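Local coordinates for protein major pollen allergen Pla l 1 (Plantago lanceolata, PDB 4Z8W) that is a major pollen allergen of plantain from the Ole e 1-like family and probably binds zinc, at residues 9-14 and 100-105; 38-43 and 65-70. All blocks are in the same frame, centred on the assembly; numbering follows the deposited sequence. Where two conformers were deposited one is given.

Contact 1: 9-14 and 100-105; sequences FHVEGE and SKVDLS
Leu104 CD2 meets both Phe9 and Val11. The first interaction is CH-pi. Leu104 CD2 lies over one face of the Phe9 ring, 4.2 Å from the ring centroid and 28° off the ring normal. The methyl is displaced toward the inner end of the ring, where Leu104 CD2 is 3.9 Å from Phe9 CG. The two side chains run alongside each other in opposite senses. In Phe9, chi1 of -71° sets CG anti to the carbonyl carbon, and chi2 of -73° turns a ring face to the leucine.

The remaining cross-contacts are aliphatic. The side chains of Val11 and Leu104 lie roughly perpendicular, with Val11 CG2 3.9 Å from Leu104 CD2. Val11 and Val102 meet tip to tip. Val102 CG2 faces both branches of its partner, 4.0 Å from Val11 CG1 and 4.1 Å from Val11 CG2. Val117 of strand 114-123 touches both valines, and Cys74 of strand 74-80 packs on Val102 and Leu104.

The polar interaction is local to 100-105. Asp103 OD1 accepts from the backbone N of Ser105 at 2.8 Å, nearly along its C-O axis. This is an Asx turn over 103-105. The backbone O of Asp103 is hydrogen-bonded to Arg115 NH1.

Strands 8-18 and 100-102 belong to different sheets, so the contact joins the two layers of the fold face to face. Its chemistry is wholly apolar between the two segments. The fit therefore rests on methyl and ring shape, while the Asx turn spans Leu104 and is consistent with a fixed backbone there.

Contact 2: 38-43 and 65-70; sequences VQLDCK and LPVVGY
The two layers of the beta fold face each other here, with strand 37-42 from one sheet against strand 62-68 from the other. The family is grouped with the transthyretin clan. The short strand axes approach to 9.3 Å and run nearly parallel, 18° apart. Side chains fill the space between them.

Leu40 is central. Its CB lies 3.7 Å from Leu65 CD1, so the base of one leucine takes the tip of the other. Leu40 CG is anti to the backbone N (chi1 170°), which sends CG and its two methyls toward Val67. There Leu40 CD2 meets Val67 CG2 at 3.5 Å, a close approach for two methyls, and the side chains lie roughly perpendicular. The other branch of Leu65 turns to Val38, with Leu65 CD2 4.2 Å from Val38 CG2. Ile53 of strand 51-56 touches both leucines, and Phe9 and Val11 of strand 8-18 press on Val67.

The neighbouring residues of strand 37-42 are polar and point elsewhere. Gln39 NE2 gives a hydrogen bond of 2.8 Å to Asp41 OD1, using the syn lone pair of that oxygen. The carboxylate oxygen lies close to the amide plane of Gln39. Asp41 OD1 is also hydrogen-bonded to Ser52 OG. Beyond them, Cys42 is tied to Cys74 by a disulfide.

Four buried aliphatic side chains thus make the seam. It probably rests on methyl packing and the exclusion of water, closest at Leu40 and Val67, while the alternation along strand 37-42 keeps the Gln39-Asp41 amide-carboxylate pair off the apolar side.

Both contacts lie in the buried interior between the two sheets, their centres 8 Å apart. Contact 2 is nested within the chain loop closed by contact 1. Each joins a strand of the mixed sheet to one of the antiparallel sheet. Strands 8-18 and 62-68 are neighbours in the first, where Phe9 O and Val67 N lie 2.8 Å apart and probably hydrogen-bond. In the other sheet, 37-42 and 100-102 lie either side of 74-80. Contact 2 is purely aliphatic and fully buried. Contact 1 adds an aromatic face, and its Val102 is partly exposed. Tyr70 of segment 65-70 meets Phe9, connecting the two.

Contact 1: 9-14 and 100-105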
loop_
_atom_site.group_PDB
_atom_site.type_symbol
_atom_site.label_atom_id
_atom_site.label_comp_id
_atom_site.label_asym_id
_atom_site.label_seq_id
_atom_site.Cartn_x
_atom_site.Cartn_y
_atom_site.Cartn_z
ATOM N N PHE A 9 -13.360 -4.655 9.778
ATOM C CA PHE A 9 -12.244 -5.274 9.084
ATOM C C PHE A 9 -10.922 -4.613 9.532
ATOM O O PHE A 9 -10.924 -3.495 10.048
ATOM C CB PHE A 9 -12.416 -5.068 7.568
ATOM C CG PHE A 9 -13.551 -5.893 6.941
ATOM C CD1 PHE A 9 -13.424 -7.289 6.747
ATOM C CD2 PHE A 9 -14.698 -5.260 6.459
ATOM C CE1 PHE A 9 -14.450 -8.034 6.154
ATOM C CE2 PHE A 9 -15.740 -6.007 5.848
ATOM C CZ PHE A 9 -15.615 -7.392 5.686
ATOM N N HIS A 10 -9.813 -5.308 9.289
ATOM C CA HIS A 10 -8.479 -4.671 9.248
ATOM C C HIS A 10 -7.800 -4.955 7.884
ATOM O O HIS A 10 -7.732 -6.072 7.440
ATOM C CB HIS A 10 -7.607 -5.138 10.443
ATOM C CG HIS A 10 -8.087 -4.608 11.776
ATOM N ND1 HIS A 10 -9.013 -5.272 12.549
ATOM C CD2 HIS A 10 -7.787 -3.464 12.447
ATOM C CE1 HIS A 10 -9.270 -4.570 13.638
ATOM N NE2 HIS A 10 -8.546 -3.458 13.594
ATOM N N VAL A 11 -7.281 -3.918 7.233
ATOM C CA VAL A 11 -6.589 -4.178 6.011
ATOM C C VAL A 11 -5.099 -4.192 6.290
ATOM O O VAL A 11 -4.565 -3.172 6.721
ATOM C CB VAL A 11 -6.952 -3.103 5.009
ATOM C CG1 VAL A 11 -6.118 -3.313 3.752
ATOM C CG2 VAL A 11 -8.464 -3.197 4.714
ATOM N N GLU A 12 -4.429 -5.283 5.942
ATOM C CA GLU A 12 -3.022 -5.400 6.323
ATOM C C GLU A 12 -2.140 -5.507 5.101
ATOM O O GLU A 12 -2.459 -6.229 4.164
ATOM C CB GLU A 12 -2.831 -6.632 7.178
ATOM C CG GLU A 12 -1.862 -6.373 8.294
ATOM C CD GLU A 12 -1.979 -7.418 9.394
ATOM O OE1 GLU A 12 -1.712 -8.573 9.060
ATOM O OE2 GLU A 12 -2.285 -7.059 10.558
ATOM N N GLY A 13 -1.036 -4.769 5.091
ATOM C CA GLY A 13 -0.084 -4.876 3.978
ATOM C C GLY A 13 1.272 -4.365 4.450
ATOM O O GLY A 13 1.422 -3.925 5.575
ATOM N N GLU A 14 2.247 -4.470 3.558
ATOM C CA GLU A 14 3.636 -4.066 3.834
ATOM C C GLU A 14 4.112 -2.883 2.978
ATOM O O GLU A 14 3.658 -2.746 1.831
ATOM C CB GLU A 14 4.588 -5.253 3.594
ATOM C CG GLU A 14 4.480 -6.401 4.595
ATOM C CD GLU A 14 3.316 -7.320 4.270
ATOM O OE1 GLU A 14 3.351 -7.967 3.194
ATOM O OE2 GLU A 14 2.374 -7.406 5.082
ATOM N N SER A 100 -2.616 -0.795 -4.148
ATOM C CA SER A 100 -2.980 -2.152 -3.795
ATOM C C SER A 100 -4.486 -2.272 -3.624
ATOM O O SER A 100 -5.062 -1.627 -2.757
ATOM C CB SER A 100 -2.240 -2.637 -2.524
ATOM O OG SER A 100 -0.882 -2.822 -2.879
ATOM N N LYS A 101 -5.110 -3.162 -4.397
ATOM C CA LYS A 101 -6.538 -3.305 -4.286
ATOM C C LYS A 101 -6.858 -4.175 -3.069
ATOM O O LYS A 101 -6.096 -5.058 -2.678
ATOM C CB LYS A 101 -7.100 -3.993 -5.564
ATOM C CG LYS A 101 -7.388 -3.002 -6.710
ATOM C CD LYS A 101 -6.301 -1.999 -6.894
ATOM C CE LYS A 101 -6.334 -1.332 -8.273
ATOM N NZ LYS A 101 -4.892 -1.185 -8.612
ATOM N N VAL A 102 -8.035 -3.995 -2.541
ATOM C CA VAL A 102 -8.474 -4.830 -1.453
ATOM C C VAL A 102 -9.932 -5.150 -1.701
ATOM O O VAL A 102 -10.677 -4.342 -2.277
ATOM C CB VAL A 102 -8.277 -4.155 -0.064
ATOM C CG1 VAL A 102 -9.043 -2.838 0.056
ATOM C CG2 VAL A 102 -8.568 -5.089 1.097
ATOM N N ASP A 103 -10.331 -6.321 -1.209
ATOM C CA ASP A 103 -11.725 -6.807 -1.275
ATOM C C ASP A 103 -12.365 -6.656 0.092
ATOM O O ASP A 103 -12.039 -7.388 1.028
ATOM C CB ASP A 103 -11.739 -8.282 -1.721
ATOM C CG ASP A 103 -13.102 -8.962 -1.535
ATOM O OD1 ASP A 103 -14.136 -8.261 -1.375
ATOM O OD2 ASP A 103 -13.118 -10.233 -1.588
ATOM N N LEU A 104 -13.297 -5.721 0.181
ATOM C CA LEU A 104 -14.075 -5.499 1.403
ATOM C C LEU A 104 -15.574 -5.713 1.063
ATOM O O LEU A 104 -16.461 -5.130 1.734
ATOM C CB LEU A 104 -13.883 -4.067 1.981
ATOM C CG LEU A 104 -12.385 -3.803 2.391
ATOM C CD1 LEU A 104 -12.146 -2.287 2.563
ATOM C CD2 LEU A 104 -11.973 -4.554 3.689
ATOM N N SER A 105 -15.831 -6.542 0.034
ATOM C CA SER A 105 -17.227 -6.759 -0.447
ATOM C C SER A 105 -17.968 -7.724 0.477
ATOM O O SER A 105 -17.408 -8.807 0.882
ATOM C CB SER A 105 -17.258 -7.345 -1.887
ATOM O OG SER A 105 -18.575 -7.335 -2.463
#

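Contact 2: 38-43 and 65-70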
loop_
_atom_site.group_PDB
_atom_site.type_symbol
_atom_site.label_atom_id
_atom_site.label_comp_id
_atom_site.label_asym_id
_atom_site.label_seq_id
_atom_site.Cartn_x
_atom_site.Cartn_y
_atom_site.Cartn_z
ATOM N N VAL A 38 0.304 5.524 4.601
ATOM C CA VAL A 38 -0.506 4.961 3.524
ATOM C C VAL A 38 -1.956 5.469 3.673
ATOM O O VAL A 38 -2.347 6.029 4.708
ATOM C CB VAL A 38 -0.436 3.410 3.495
ATOM C CG1 VAL A 38 1.013 2.874 3.421
ATOM C CG2 VAL A 38 -1.069 2.825 4.750
ATOM N N GLN A 39 -2.756 5.337 2.635
ATOM C CA GLN A 39 -4.145 5.719 2.755
ATOM C C GLN A 39 -5.031 4.771 1.938
ATOM O O GLN A 39 -4.742 4.513 0.743
ATOM C CB GLN A 39 -4.311 7.150 2.232
ATOM C CG GLN A 39 -5.730 7.699 2.328
ATOM C CD GLN A 39 -5.746 9.186 2.083
ATOM O OE1 GLN A 39 -4.978 9.927 2.727
ATOM N NE2 GLN A 39 -6.557 9.632 1.116
ATOM N N LEU A 40 -6.031 4.233 2.626
ATOM C CA LEU A 40 -7.208 3.518 2.010
ATOM C C LEU A 40 -8.287 4.495 1.513
ATOM O O LEU A 40 -8.732 5.375 2.265
ATOM C CB LEU A 40 -7.790 2.493 3.005
ATOM C CG LEU A 40 -9.168 1.910 2.518
ATOM C CD1 LEU A 40 -8.982 1.007 1.292
ATOM C CD2 LEU A 40 -9.976 1.177 3.600
ATOM N N ASP A 41 -8.645 4.429 0.230
ATOM C CA ASP A 41 -9.714 5.231 -0.370
ATOM C C ASP A 41 -10.674 4.315 -1.082
ATOM O O ASP A 41 -10.226 3.463 -1.896
ATOM C CB ASP A 41 -9.151 6.213 -1.417
ATOM C CG ASP A 41 -8.187 7.252 -0.786
ATOM O OD1 ASP A 41 -8.566 7.879 0.209
ATOM O OD2 ASP A 41 -7.036 7.373 -1.228
ATOM N N CYS A 42 -11.968 4.475 -0.799
ATOM C CA CYS A 42 -13.041 3.659 -1.432
ATOM C C CYS A 42 -14.041 4.639 -2.035
ATOM O O CYS A 42 -14.453 5.623 -1.379
ATOM C CB CYS A 42 -13.813 2.799 -0.422
ATOM S SG CYS A 42 -12.880 1.656 0.602
ATOM N N LYS A 43 -14.444 4.373 -3.263
ATOM C CA LYS A 43 -15.458 5.187 -3.935
ATOM C C LYS A 43 -16.849 4.654 -3.699
ATOM O O LYS A 43 -17.833 5.414 -3.805
ATOM C CB LYS A 43 -15.183 5.245 -5.411
ATOM C CG LYS A 43 -13.800 5.815 -5.675
ATOM C CD LYS A 43 -13.500 5.856 -7.158
ATOM C CE LYS A 43 -12.203 6.642 -7.317
ATOM N NZ LYS A 43 -11.731 6.589 -8.726
ATOM N N LEU A 65 -5.101 -1.194 8.898
ATOM C CA LEU A 65 -6.077 -0.136 8.932
ATOM C C LEU A 65 -7.422 -0.694 9.369
ATOM O O LEU A 65 -7.900 -1.695 8.787
ATOM C CB LEU A 65 -6.177 0.510 7.571
ATOM C CG LEU A 65 -4.890 0.901 6.827
ATOM C CD1 LEU A 65 -5.265 1.289 5.385
ATOM C CD2 LEU A 65 -4.122 2.046 7.501
ATOM N N PRO A 66 -8.042 -0.076 10.405
ATOM C CA PRO A 66 -9.342 -0.617 10.919
ATOM C C PRO A 66 -10.445 0.001 10.076
ATOM O O PRO A 66 -10.477 1.196 9.891
ATOM C CB PRO A 66 -9.396 -0.073 12.381
ATOM C CG PRO A 66 -8.471 1.101 12.399
ATOM C CD PRO A 66 -7.677 1.186 11.098
ATOM N N VAL A 67 -11.275 -0.824 9.463
ATOM C CA VAL A 67 -12.301 -0.314 8.527
ATOM C C VAL A 67 -13.673 -0.661 9.136
ATOM O O VAL A 67 -13.818 -1.715 9.700
ATOM C CB VAL A 67 -12.126 -1.064 7.205
ATOM C CG1 VAL A 67 -13.343 -0.890 6.250
ATOM C CG2 VAL A 67 -10.782 -0.578 6.573
ATOM N N VAL A 68 -14.637 0.230 9.038
ATOM C CA VAL A 68 -15.988 -0.089 9.510
ATOM C C VAL A 68 -16.871 -0.226 8.271
ATOM O O VAL A 68 -16.885 0.673 7.410
ATOM C CB VAL A 68 -16.531 1.072 10.376
ATOM C CG1 VAL A 68 -17.913 0.721 10.985
ATOM C CG2 VAL A 68 -15.508 1.461 11.462
ATOM N N GLY A 69 -17.607 -1.317 8.179
ATOM C CA GLY A 69 -18.638 -1.450 7.128
ATOM C C GLY A 69 -18.035 -2.180 5.925
ATOM O O GLY A 69 -16.793 -2.327 5.837
ATOM N N TYR A 70 -18.890 -2.661 5.019
ATOM C CA TYR A 70 -18.382 -3.266 3.776
ATOM C C TYR A 70 -18.142 -2.120 2.780
ATOM O O TYR A 70 -18.769 -1.047 2.910
ATOM C CB TYR A 70 -19.362 -4.311 3.196
ATOM C CG TYR A 70 -19.612 -5.503 4.098
ATOM C CD1 TYR A 70 -18.760 -6.603 4.098
ATOM C CD2 TYR A 70 -20.760 -5.532 4.945
ATOM C CE1 TYR A 70 -19.029 -7.711 4.921
ATOM C CE2 TYR A 70 -21.044 -6.621 5.761
ATOM C CZ TYR A 70 -20.181 -7.694 5.740
ATOM O OH TYR A 70 -20.457 -8.767 6.533
#